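Local coordinates for glutathione transferase o1 (Bombyx mori, PDB 3RBT), which probably transfers glutathione to electrophilic substrates and reduces dehydroascorbate, at residues D25-H31 / K51-L57; L134-D138 / R185-L189; D176-W180 / D217-K221. All blocks are in the same frame, centred on the assembly; numbering follows the deposited sequence.

Interaction 1: D25-H31 / K51-L57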
loop_
_atom_site.group_PDB
_atom_site.type_symbol
_atom_site.label_atom_id
_atom_site.label_comp_id
_atom_site.label_asym_id
_atom_site.label_seq_id
_atom_site.Cartn_x
_atom_site.Cartn_y
_atom_site.Cartn_z
ATOM N N ASP A 25 -11.103 3.051 -27.566
ATOM C CA ASP A 25 -12.133 2.336 -26.815
ATOM C C ASP A 25 -11.561 1.305 -25.844
ATOM O O ASP A 25 -12.304 0.737 -25.034
ATOM C CB ASP A 25 -13.110 1.657 -27.790
ATOM C CG ASP A 25 -12.455 0.530 -28.587
ATOM O OD1 ASP A 25 -11.326 0.723 -29.093
ATOM O OD2 ASP A 25 -13.070 -0.554 -28.706
ATOM N N LYS A 26 -10.253 1.058 -25.932
ATOM C CA LYS A 26 -9.586 0.058 -25.091
ATOM C C LYS A 26 -8.562 0.686 -24.158
ATOM O O LYS A 26 -7.921 1.688 -24.494
ATOM C CB LYS A 26 -8.896 -1.015 -25.947
ATOM C CG LYS A 26 -9.816 -1.731 -26.938
ATOM C CD LYS A 26 -9.115 -2.879 -27.678
ATOM C CE LYS A 26 -8.099 -2.392 -28.706
ATOM N NZ LYS A 26 -8.670 -1.476 -29.766
ATOM N N LEU A 27 -8.412 0.093 -22.980
ATOM C CA LEU A 27 -7.330 0.446 -22.080
ATOM C C LEU A 27 -6.076 -0.276 -22.559
ATOM O O LEU A 27 -6.170 -1.251 -23.302
ATOM C CB LEU A 27 -7.691 0.046 -20.650
ATOM C CG LEU A 27 -8.313 1.071 -19.686
ATOM C CD1 LEU A 27 -9.269 2.083 -20.332
ATOM C CD2 LEU A 27 -8.984 0.352 -18.513
ATOM N N ARG A 28 -4.907 0.211 -22.161
ATOM C CA ARG A 28 -3.649 -0.357 -22.647
ATOM C C ARG A 28 -2.738 -0.758 -21.497
ATOM O O ARG A 28 -2.358 0.081 -20.680
ATOM C CB ARG A 28 -2.932 0.649 -23.547
ATOM C CG ARG A 28 -1.666 0.122 -24.226
ATOM C CD ARG A 28 -1.058 1.203 -25.117
ATOM N NE ARG A 28 -1.872 1.470 -26.305
ATOM C CZ ARG A 28 -2.014 2.663 -26.881
ATOM N NH1 ARG A 28 -1.415 3.740 -26.385
ATOM N NH2 ARG A 28 -2.772 2.783 -27.964
ATOM N N LEU A 29 -2.380 -2.038 -21.448
ATOM C CA LEU A 29 -1.426 -2.518 -20.465
ATOM C C LEU A 29 -0.043 -2.727 -21.078
ATOM O O LEU A 29 0.117 -3.495 -22.041
ATOM C CB LEU A 29 -1.922 -3.812 -19.806
ATOM C CG LEU A 29 -1.134 -4.283 -18.568
ATOM C CD1 LEU A 29 -1.331 -3.343 -17.378
ATOM C CD2 LEU A 29 -1.489 -5.722 -18.185
ATOM N N TYR A 30 0.940 -2.018 -20.524
ATOM C CA TYR A 30 2.352 -2.271 -20.791
ATOM C C TYR A 30 2.843 -3.313 -19.788
ATOM O O TYR A 30 2.826 -3.088 -18.575
ATOM C CB TYR A 30 3.176 -0.986 -20.671
ATOM C CG TYR A 30 2.843 0.085 -21.691
ATOM C CD1 TYR A 30 1.844 1.018 -21.436
ATOM C CD2 TYR A 30 3.544 0.182 -22.894
ATOM C CE1 TYR A 30 1.529 2.012 -22.361
ATOM C CE2 TYR A 30 3.232 1.172 -23.832
ATOM C CZ TYR A 30 2.225 2.090 -23.544
ATOM O OH TYR A 30 1.891 3.087 -24.434
ATOM N N HIS A 31 3.287 -4.449 -20.313
ATOM C CA HIS A 31 3.475 -5.659 -19.524
ATOM C C HIS A 31 4.683 -6.423 -20.031
ATOM O O HIS A 31 4.868 -6.565 -21.242
ATOM C CB HIS A 31 2.200 -6.512 -19.639
ATOM C CG HIS A 31 2.340 -7.922 -19.153
ATOM N ND1 HIS A 31 2.568 -8.241 -17.830
ATOM C CD2 HIS A 31 2.229 -9.103 -19.810
ATOM C CE1 HIS A 31 2.615 -9.556 -17.698
ATOM N NE2 HIS A 31 2.413 -10.102 -18.886
ATOM N N LYS A 51 -12.271 -3.918 -22.008
ATOM C CA LYS A 51 -11.509 -4.133 -23.231
ATOM C C LYS A 51 -10.133 -3.530 -23.056
ATOM O O LYS A 51 -9.996 -2.430 -22.518
ATOM C CB LYS A 51 -12.214 -3.482 -24.415
ATOM C CG LYS A 51 -13.560 -4.102 -24.752
ATOM C CD LYS A 51 -14.241 -3.314 -25.864
ATOM C CE LYS A 51 -14.754 -1.985 -25.339
ATOM N NZ LYS A 51 -15.351 -1.189 -26.433
ATOM N N TYR A 52 -9.116 -4.250 -23.502
ATOM C CA TYR A 52 -7.748 -3.786 -23.353
ATOM C C TYR A 52 -6.862 -4.389 -24.431
ATOM O O TYR A 52 -7.223 -5.371 -25.068
ATOM C CB TYR A 52 -7.193 -4.169 -21.969
ATOM C CG TYR A 52 -7.060 -5.659 -21.777
ATOM C CD1 TYR A 52 -5.844 -6.303 -22.005
ATOM C CD2 TYR A 52 -8.150 -6.428 -21.383
ATOM C CE1 TYR A 52 -5.719 -7.673 -21.839
ATOM C CE2 TYR A 52 -8.038 -7.801 -21.215
ATOM C CZ TYR A 52 -6.820 -8.412 -21.443
ATOM O OH TYR A 52 -6.700 -9.770 -21.274
ATOM N N GLU A 53 -5.695 -3.790 -24.608
ATOM C CA GLU A 53 -4.639 -4.367 -25.424
ATOM C C GLU A 53 -3.365 -4.434 -24.590
ATOM O O GLU A 53 -3.171 -3.636 -23.670
ATOM C CB GLU A 53 -4.416 -3.527 -26.682
ATOM C CG GLU A 53 -4.290 -2.027 -26.412
ATOM C CD GLU A 53 -4.179 -1.209 -27.687
ATOM O OE1 GLU A 53 -4.971 -1.432 -28.624
ATOM O OE2 GLU A 53 -3.288 -0.348 -27.753
ATOM N N VAL A 54 -2.508 -5.395 -24.910
ATOM C CA VAL A 54 -1.235 -5.557 -24.235
ATOM C C VAL A 54 -0.095 -5.086 -25.133
ATOM O O VAL A 54 0.081 -5.595 -26.244
ATOM C CB VAL A 54 -0.990 -7.025 -23.833
ATOM C CG1 VAL A 54 0.367 -7.182 -23.156
ATOM C CG2 VAL A 54 -2.090 -7.520 -22.918
ATOM N N TYR A 55 0.669 -4.108 -24.656
ATOM C CA TYR A 55 1.928 -3.784 -25.305
ATOM C C TYR A 55 3.059 -4.465 -24.558
ATOM O O TYR A 55 3.364 -4.126 -23.410
ATOM C CB TYR A 55 2.133 -2.273 -25.466
ATOM C CG TYR A 55 1.526 -1.764 -26.753
ATOM C CD1 TYR A 55 2.331 -1.366 -27.819
ATOM C CD2 TYR A 55 0.135 -1.729 -26.923
ATOM C CE1 TYR A 55 1.762 -0.927 -29.024
ATOM C CE2 TYR A 55 -0.436 -1.287 -28.107
ATOM C CZ TYR A 55 0.379 -0.888 -29.155
ATOM O OH TYR A 55 -0.201 -0.452 -30.328
ATOM N N ARG A 56 3.639 -5.463 -25.220
ATOM C CA ARG A 56 4.722 -6.257 -24.663
ATOM C C ARG A 56 6.005 -5.442 -24.587
ATOM O O ARG A 56 6.476 -4.910 -25.595
ATOM C CB ARG A 56 4.962 -7.503 -25.522
ATOM C CG ARG A 56 3.889 -8.560 -25.415
ATOM C CD ARG A 56 4.097 -9.634 -26.473
ATOM N NE ARG A 56 3.692 -10.948 -25.982
ATOM C CZ ARG A 56 4.118 -12.110 -26.478
ATOM N NH1 ARG A 56 4.980 -12.141 -27.493
ATOM N NH2 ARG A 56 3.683 -13.250 -25.950
ATOM N N LEU A 57 6.557 -5.353 -23.382
ATOM C CA LEU A 57 7.811 -4.660 -23.150
ATOM C C LEU A 57 8.962 -5.655 -23.166
ATOM O O LEU A 57 8.887 -6.721 -22.537
ATOM C CB LEU A 57 7.779 -3.929 -21.801
ATOM C CG LEU A 57 6.773 -2.796 -21.584
ATOM C CD1 LEU A 57 6.567 -2.537 -20.090
ATOM C CD2 LEU A 57 7.212 -1.532 -22.295
#

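Interaction 2: L134-D138 / R185-L189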
loop_
_atom_site.group_PDB
_atom_site.type_symbol
_atom_site.label_atom_id
_atom_site.label_comp_id
_atom_site.label_asym_id
_atom_site.label_seq_id
_atom_site.Cartn_x
_atom_site.Cartn_y
_atom_site.Cartn_z
ATOM N N LEU A 134 10.481 -14.867 -5.243
ATOM C CA LEU A 134 11.425 -14.103 -6.045
ATOM C C LEU A 134 12.855 -14.645 -5.909
ATOM O O LEU A 134 13.532 -14.886 -6.910
ATOM C CB LEU A 134 11.370 -12.633 -5.620
ATOM C CG LEU A 134 11.994 -11.525 -6.468
ATOM C CD1 LEU A 134 11.313 -11.413 -7.816
ATOM C CD2 LEU A 134 11.878 -10.195 -5.719
ATOM N N GLU A 135 13.295 -14.830 -4.667
ATOM C CA GLU A 135 14.608 -15.383 -4.363
ATOM C C GLU A 135 14.734 -16.825 -4.865
ATOM O O GLU A 135 15.788 -17.231 -5.366
ATOM C CB GLU A 135 14.850 -15.323 -2.851
ATOM C CG GLU A 135 16.177 -15.911 -2.380
ATOM C CD GLU A 135 16.346 -15.835 -0.868
ATOM O OE1 GLU A 135 17.204 -16.559 -0.327
ATOM O OE2 GLU A 135 15.617 -15.056 -0.215
ATOM N N CYS A 136 13.647 -17.581 -4.719
ATOM C CA CYS A 136 13.588 -18.974 -5.133
ATOM C C CYS A 136 13.872 -19.126 -6.625
ATOM O O CYS A 136 14.747 -19.895 -7.013
ATOM C CB CYS A 136 12.217 -19.573 -4.790
ATOM S SG CYS A 136 12.064 -21.350 -5.081
ATOM N N PHE A 137 13.143 -18.373 -7.450
ATOM C CA PHE A 137 13.226 -18.523 -8.904
ATOM C C PHE A 137 14.516 -17.919 -9.452
ATOM O O PHE A 137 14.888 -18.159 -10.604
ATOM C CB PHE A 137 12.002 -17.907 -9.596
ATOM C CG PHE A 137 10.678 -18.461 -9.123
ATOM C CD1 PHE A 137 10.603 -19.670 -8.423
ATOM C CD2 PHE A 137 9.499 -17.787 -9.408
ATOM C CE1 PHE A 137 9.382 -20.177 -7.998
ATOM C CE2 PHE A 137 8.275 -18.280 -8.992
ATOM C CZ PHE A 137 8.213 -19.480 -8.280
ATOM N N ASP A 138 15.191 -17.147 -8.606
ATOM C CA ASP A 138 16.427 -16.474 -8.959
ATOM C C ASP A 138 17.638 -17.384 -8.718
ATOM O O ASP A 138 18.692 -17.183 -9.323
ATOM C CB ASP A 138 16.563 -15.185 -8.134
ATOM C CG ASP A 138 17.133 -14.020 -8.932
ATOM O OD1 ASP A 138 16.955 -13.970 -10.168
ATOM O OD2 ASP A 138 17.745 -13.129 -8.305
ATOM N N ARG A 185 2.415 -19.876 -10.122
ATOM C CA ARG A 185 3.847 -20.079 -10.335
ATOM C C ARG A 185 4.443 -21.136 -9.409
ATOM O O ARG A 185 5.332 -21.873 -9.819
ATOM C CB ARG A 185 4.613 -18.762 -10.212
ATOM C CG ARG A 185 4.474 -17.897 -11.453
ATOM C CD ARG A 185 4.812 -16.431 -11.206
ATOM N NE ARG A 185 4.745 -15.694 -12.468
ATOM C CZ ARG A 185 3.612 -15.317 -13.063
ATOM N NH1 ARG A 185 2.436 -15.600 -12.514
ATOM N NH2 ARG A 185 3.651 -14.662 -14.219
ATOM N N LEU A 186 3.931 -21.228 -8.182
ATOM C CA LEU A 186 4.439 -22.201 -7.204
ATOM C C LEU A 186 4.375 -23.645 -7.682
ATOM O O LEU A 186 5.248 -24.444 -7.342
ATOM C CB LEU A 186 3.734 -22.065 -5.854
ATOM C CG LEU A 186 3.968 -20.748 -5.110
ATOM C CD1 LEU A 186 3.207 -20.729 -3.788
ATOM C CD2 LEU A 186 5.460 -20.483 -4.890
ATOM N N TYR A 187 3.347 -23.973 -8.470
ATOM C CA TYR A 187 3.194 -25.323 -9.027
ATOM C C TYR A 187 4.427 -25.793 -9.824
ATOM O O TYR A 187 4.638 -26.992 -9.975
ATOM C CB TYR A 187 1.927 -25.431 -9.895
ATOM C CG TYR A 187 0.608 -25.280 -9.144
ATOM C CD1 TYR A 187 0.092 -26.318 -8.364
ATOM C CD2 TYR A 187 -0.135 -24.110 -9.242
ATOM C CE1 TYR A 187 -1.126 -26.179 -7.687
ATOM C CE2 TYR A 187 -1.347 -23.959 -8.576
ATOM C CZ TYR A 187 -1.833 -24.991 -7.798
ATOM O OH TYR A 187 -3.031 -24.827 -7.148
ATOM N N LEU A 188 5.239 -24.856 -10.323
ATOM C CA LEU A 188 6.472 -25.220 -11.031
ATOM C C LEU A 188 7.391 -26.064 -10.136
ATOM O O LEU A 188 8.175 -26.871 -10.632
ATOM C CB LEU A 188 7.213 -23.982 -11.567
ATOM C CG LEU A 188 7.964 -23.019 -10.628
ATOM C CD1 LEU A 188 9.341 -23.536 -10.247
ATOM C CD2 LEU A 188 8.103 -21.637 -11.250
ATOM N N LEU A 189 7.267 -25.875 -8.822
ATOM C CA LEU A 189 8.118 -26.540 -7.847
ATOM C C LEU A 189 7.916 -28.054 -7.845
ATOM O O LEU A 189 8.763 -28.791 -7.350
ATOM C CB LEU A 189 7.875 -25.973 -6.442
ATOM C CG LEU A 189 9.137 -25.513 -5.709
ATOM C CD1 LEU A 189 9.329 -24.020 -5.901
ATOM C CD2 LEU A 189 9.094 -25.861 -4.222
#

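Interaction 3: D176-W180 / D217-K221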
loop_
_atom_site.group_PDB
_atom_site.type_symbol
_atom_site.label_atom_id
_atom_site.label_comp_id
_atom_site.label_asym_id
_atom_site.label_seq_id
_atom_site.Cartn_x
_atom_site.Cartn_y
_atom_site.Cartn_z
ATOM N N ASP A 176 -8.565 -13.077 -4.057
ATOM C CA ASP A 176 -8.273 -14.250 -4.886
ATOM C C ASP A 176 -7.388 -13.950 -6.103
ATOM O O ASP A 176 -6.373 -14.609 -6.304
ATOM C CB ASP A 176 -9.573 -14.918 -5.326
ATOM C CG ASP A 176 -10.406 -15.360 -4.154
ATOM O OD1 ASP A 176 -10.122 -16.439 -3.582
ATOM O OD2 ASP A 176 -11.338 -14.611 -3.793
ATOM N N TYR A 177 -7.767 -12.958 -6.903
ATOM C CA TYR A 177 -7.011 -12.632 -8.111
ATOM C C TYR A 177 -5.677 -11.923 -7.821
ATOM O O TYR A 177 -4.710 -12.121 -8.556
ATOM C CB TYR A 177 -7.851 -11.803 -9.087
ATOM C CG TYR A 177 -9.024 -12.552 -9.704
ATOM C CD1 TYR A 177 -10.331 -12.092 -9.550
ATOM C CD2 TYR A 177 -8.821 -13.708 -10.456
ATOM C CE1 TYR A 177 -11.402 -12.769 -10.125
ATOM C CE2 TYR A 177 -9.886 -14.384 -11.033
ATOM C CZ TYR A 177 -11.170 -13.917 -10.858
ATOM O OH TYR A 177 -12.222 -14.600 -11.431
ATOM N N MET A 178 -5.635 -11.102 -6.767
ATOM C CA MET A 178 -4.398 -10.414 -6.369
ATOM C C MET A 178 -3.291 -11.404 -6.008
ATOM O O MET A 178 -2.119 -11.173 -6.278
ATOM C CB MET A 178 -4.640 -9.472 -5.176
ATOM C CG MET A 178 -5.427 -8.181 -5.496
ATOM S SD MET A 178 -4.866 -7.285 -6.956
ATOM C CE MET A 178 -3.566 -6.279 -6.287
ATOM N N VAL A 179 -3.695 -12.512 -5.406
ATOM C CA VAL A 179 -2.803 -13.508 -4.842
ATOM C C VAL A 179 -2.427 -14.595 -5.868
ATOM O O VAL A 179 -1.328 -15.173 -5.809
ATOM C CB VAL A 179 -3.503 -14.098 -3.578
ATOM C CG1 VAL A 179 -3.360 -15.565 -3.458
ATOM C CG2 VAL A 179 -3.068 -13.345 -2.310
ATOM N N TRP A 180 -3.325 -14.839 -6.819
ATOM C CA TRP A 180 -3.191 -15.967 -7.738
ATOM C C TRP A 180 -1.883 -16.060 -8.540
ATOM O O TRP A 180 -1.310 -17.146 -8.620
ATOM C CB TRP A 180 -4.395 -16.086 -8.685
ATOM C CG TRP A 180 -4.303 -17.350 -9.497
ATOM C CD1 TRP A 180 -4.086 -17.454 -10.832
ATOM C CD2 TRP A 180 -4.363 -18.693 -8.991
ATOM N NE1 TRP A 180 -4.024 -18.784 -11.203
ATOM C CE2 TRP A 180 -4.187 -19.560 -10.084
ATOM C CE3 TRP A 180 -4.540 -19.242 -7.711
ATOM C CZ2 TRP A 180 -4.212 -20.956 -9.946
ATOM C CZ3 TRP A 180 -4.544 -20.621 -7.571
ATOM C CH2 TRP A 180 -4.380 -21.464 -8.681
ATOM N N ASP A 217 -11.291 -21.662 -13.106
ATOM C CA ASP A 217 -11.900 -20.350 -13.365
ATOM C C ASP A 217 -11.549 -19.866 -14.774
ATOM O O ASP A 217 -10.379 -19.866 -15.169
ATOM C CB ASP A 217 -11.419 -19.346 -12.304
ATOM C CG ASP A 217 -12.267 -18.084 -12.242
ATOM O OD1 ASP A 217 -13.494 -18.172 -11.994
ATOM O OD2 ASP A 217 -11.697 -16.990 -12.408
ATOM N N ASP A 218 -12.572 -19.459 -15.525
ATOM C CA ASP A 218 -12.413 -19.027 -16.921
ATOM C C ASP A 218 -11.430 -17.876 -17.115
ATOM O O ASP A 218 -10.691 -17.835 -18.104
ATOM C CB ASP A 218 -13.768 -18.650 -17.515
ATOM C CG ASP A 218 -14.718 -19.826 -17.566
ATOM O OD1 ASP A 218 -14.792 -20.491 -18.629
ATOM O OD2 ASP A 218 -15.363 -20.099 -16.531
ATOM N N ILE A 219 -11.437 -16.950 -16.162
ATOM C CA ILE A 219 -10.522 -15.820 -16.145
ATOM C C ILE A 219 -9.079 -16.285 -15.897
ATOM O O ILE A 219 -8.158 -15.866 -16.605
ATOM C CB ILE A 219 -10.992 -14.770 -15.106
ATOM C CG1 ILE A 219 -12.353 -14.196 -15.528
ATOM C CG2 ILE A 219 -9.967 -13.647 -14.938
ATOM C CD1 ILE A 219 -13.263 -13.859 -14.364
ATOM N N VAL A 220 -8.888 -17.149 -14.899
ATOM C CA VAL A 220 -7.578 -17.732 -14.612
ATOM C C VAL A 220 -7.008 -18.434 -15.852
ATOM O O VAL A 220 -5.862 -18.190 -16.259
ATOM C CB VAL A 220 -7.658 -18.724 -13.426
ATOM C CG1 VAL A 220 -6.444 -19.671 -13.401
ATOM C CG2 VAL A 220 -7.799 -17.974 -12.108
ATOM N N LYS A 221 -7.836 -19.287 -16.446
ATOM C CA LYS A 221 -7.479 -20.090 -17.609
ATOM C C LYS A 221 -7.015 -19.246 -18.803
ATOM O O LYS A 221 -6.116 -19.647 -19.535
ATOM C CB LYS A 221 -8.674 -20.956 -18.007
ATOM C CG LYS A 221 -8.335 -22.397 -18.292
ATOM C CD LYS A 221 -9.609 -23.247 -18.462
ATOM C CE LYS A 221 -9.269 -24.709 -18.733
ATOM N NZ LYS A 221 -8.196 -25.212 -17.814
#

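Interaction 1: D25-H31 / K51-L57
Arg28 and Glu53 face each other across two neighbouring parallel strands, 27-31 and 52-56. Their side chains run side by side on the face they share with Tyr30 and Tyr55. The Arg28 chain leaves with CG anti to the backbone N (chi1 -174°). CB lies near Glu53 CG. CG and CD come against the Tyr55 ring at a slant, Arg28 CD lying 3.6 Å from Tyr55 CD2. The chain then bends at chi3. Arg28 NE gives a nearly straight hydrogen bond of 2.7 Å to Glu53 OE2 (165°). That oxygen is met on its anti side and lies in the guanidinium plane. NH2 adds a weak bond to the same oxygen. Beyond the strand pair, NH1 forms a salt bridge with Glu79 and NH2 bonds to the carbonyl of Pro21. With an alanine here, Glu53 OE2 would probably lose its close charged partner, Glu79 a salt bridge, and Tyr55 CD2 the carbons that touch it.

Lys26 makes a long salt bridge to Glu53 OE1, and Lys51 NZ meets Asp25 OD2 at 3.3 Å. Backbone bonds alternate in parallel register, from Leu27 N to Lys51 O (3.0 Å) through to Leu57 N to His31 O (3.0 Å). The pair belongs to a beta-alpha-beta unit of the thioredoxin-like domain, with helix 36-47 over Leu29 and Val54. The basic groups probably stabilise the Glu53 carboxylate in its charged form.

Interaction 2: L134-D138 / R185-L189
Phe137 meets Leu188 through its ring face. The CD2 methyl of Leu188 sits over that face, 3.9 Å from the ring centroid and 22° off the ring normal. This is a CH-pi contact. The methyl is offset toward the rim, with Leu188 CD2 3.7 Å from Phe137 CZ. The side chains cross at a slant. Phe137 CG is anti to its carbonyl carbon (chi1 -56°), and this turns the ring out toward segment 185-189. Leu188 CG lies between its backbone N and carbonyl carbon (chi1 73°), a position that brings CD2 over the ring.

The other contacts are apolar too. Arg185 gives only its aliphatic base, with Arg185 CB 3.9 Å from Phe137 CE2. Its side chain crosses that of Phe137 at about a right angle, and its end leads away from the contact. Leu189 CD1 reaches the edge of the Phe137 ring, near its plane. Leu189 CD1 also lies 3.9 Å from Cys136 SG. Leu186 CD2 stands farther off, 4.5 Å from Phe137 CZ.

Backbone hydrogen bonds act within segment 185-189. Leu186 to Leu189 form a type I beta turn, with Leu189 N bonded to Leu186 O at 2.9 Å. The turn presents Leu188 and Leu189 to the ring.

The polar end of Arg185 is held elsewhere. Its guanidinium bonds to the carbonyls of Met34 and Pro181, to His39 and to the Tyr234 hydroxyl.

The contact brings the C-terminal part of helix 113-138 against segment 185-189, which carries on from helix 174-186 in the all-helical C-terminal domain. Helix 227-237 packs beside it, with Tyr234 against both Phe137 and Leu188, while helix 194-202 meets Leu189 through Phe197.

Interaction 3: D176-W180 / D217-K221
Tyr177 and Asp217 are brought together by their first torsions. Tyr177 CG is anti to the carbonyl carbon (chi1 -67°), and the ring reaches out from helix 174-186. Asp217 CG is anti to the backbone N (chi1 -164°), which turns the carboxylate to the hydroxyl. Tyr177 OH donates a hydrogen bond of 2.6 Å to Asp217 OD2. The oxygen is met on its syn side, 22° out of the carboxylate plane, and lies at the edge of the tyrosine ring. The two side chains cross at about a right angle.

Ile219 closes over the same hydroxyl. Ile219 CD1 comes 3.2 Å from Tyr177 OH, and Ile219 CG2 lies 4.0 Å from Tyr177 CE2. The phenol oxygen is thus held by Asp217 OD2 and flanked by the aliphatic carbon of Ile219.

Asp217 is the N-cap residue of helix 218-222. Its side chain therefore ties the start of this short helix to helix 174-186, within the helical C-terminal domain of the glutathione transferase fold. Helix 36-47 of the thioredoxin-like domain also comes in here, with Ala47 against both Tyr177 and Ile219.

Val220 lies three residues on from the cap and packs on Trp180. Val220 CG2 sits over one face of the Trp180 five-membered ring, 4.1 Å from its centroid, in a CH-pi contact offset toward the rim. Val220 CG1 lies 3.4 Å from Trp180 NE1. That indole N-H bonds to Glu184, one helical turn farther on. Met214 of helix 205-216 touches both Trp180 and Val220, and Trp210 meets the indole edge-to-face.

Interaction 1 lies in the thioredoxin-like N-terminal domain, while interactions 2 and 3 lie among the C-terminal helices. Interactions 2 and 3 share helix 174-186 and are 18 Å apart between centres. They touch where Tyr187 CE2 packs on Trp180 CH2 at 3.9 Å. Interaction 1 touches neither. Its centre is 26 Å from that of interaction 2 and 19 Å from that of interaction 3, with nearest atoms about 6 and 8 Å apart. Helix 36-47 touches side chains of all three contacts. In this fold the glutathione site generally lies on the thioredoxin-like domain, facing the cleft to the helical domain. None of the three contacts is known to form it here.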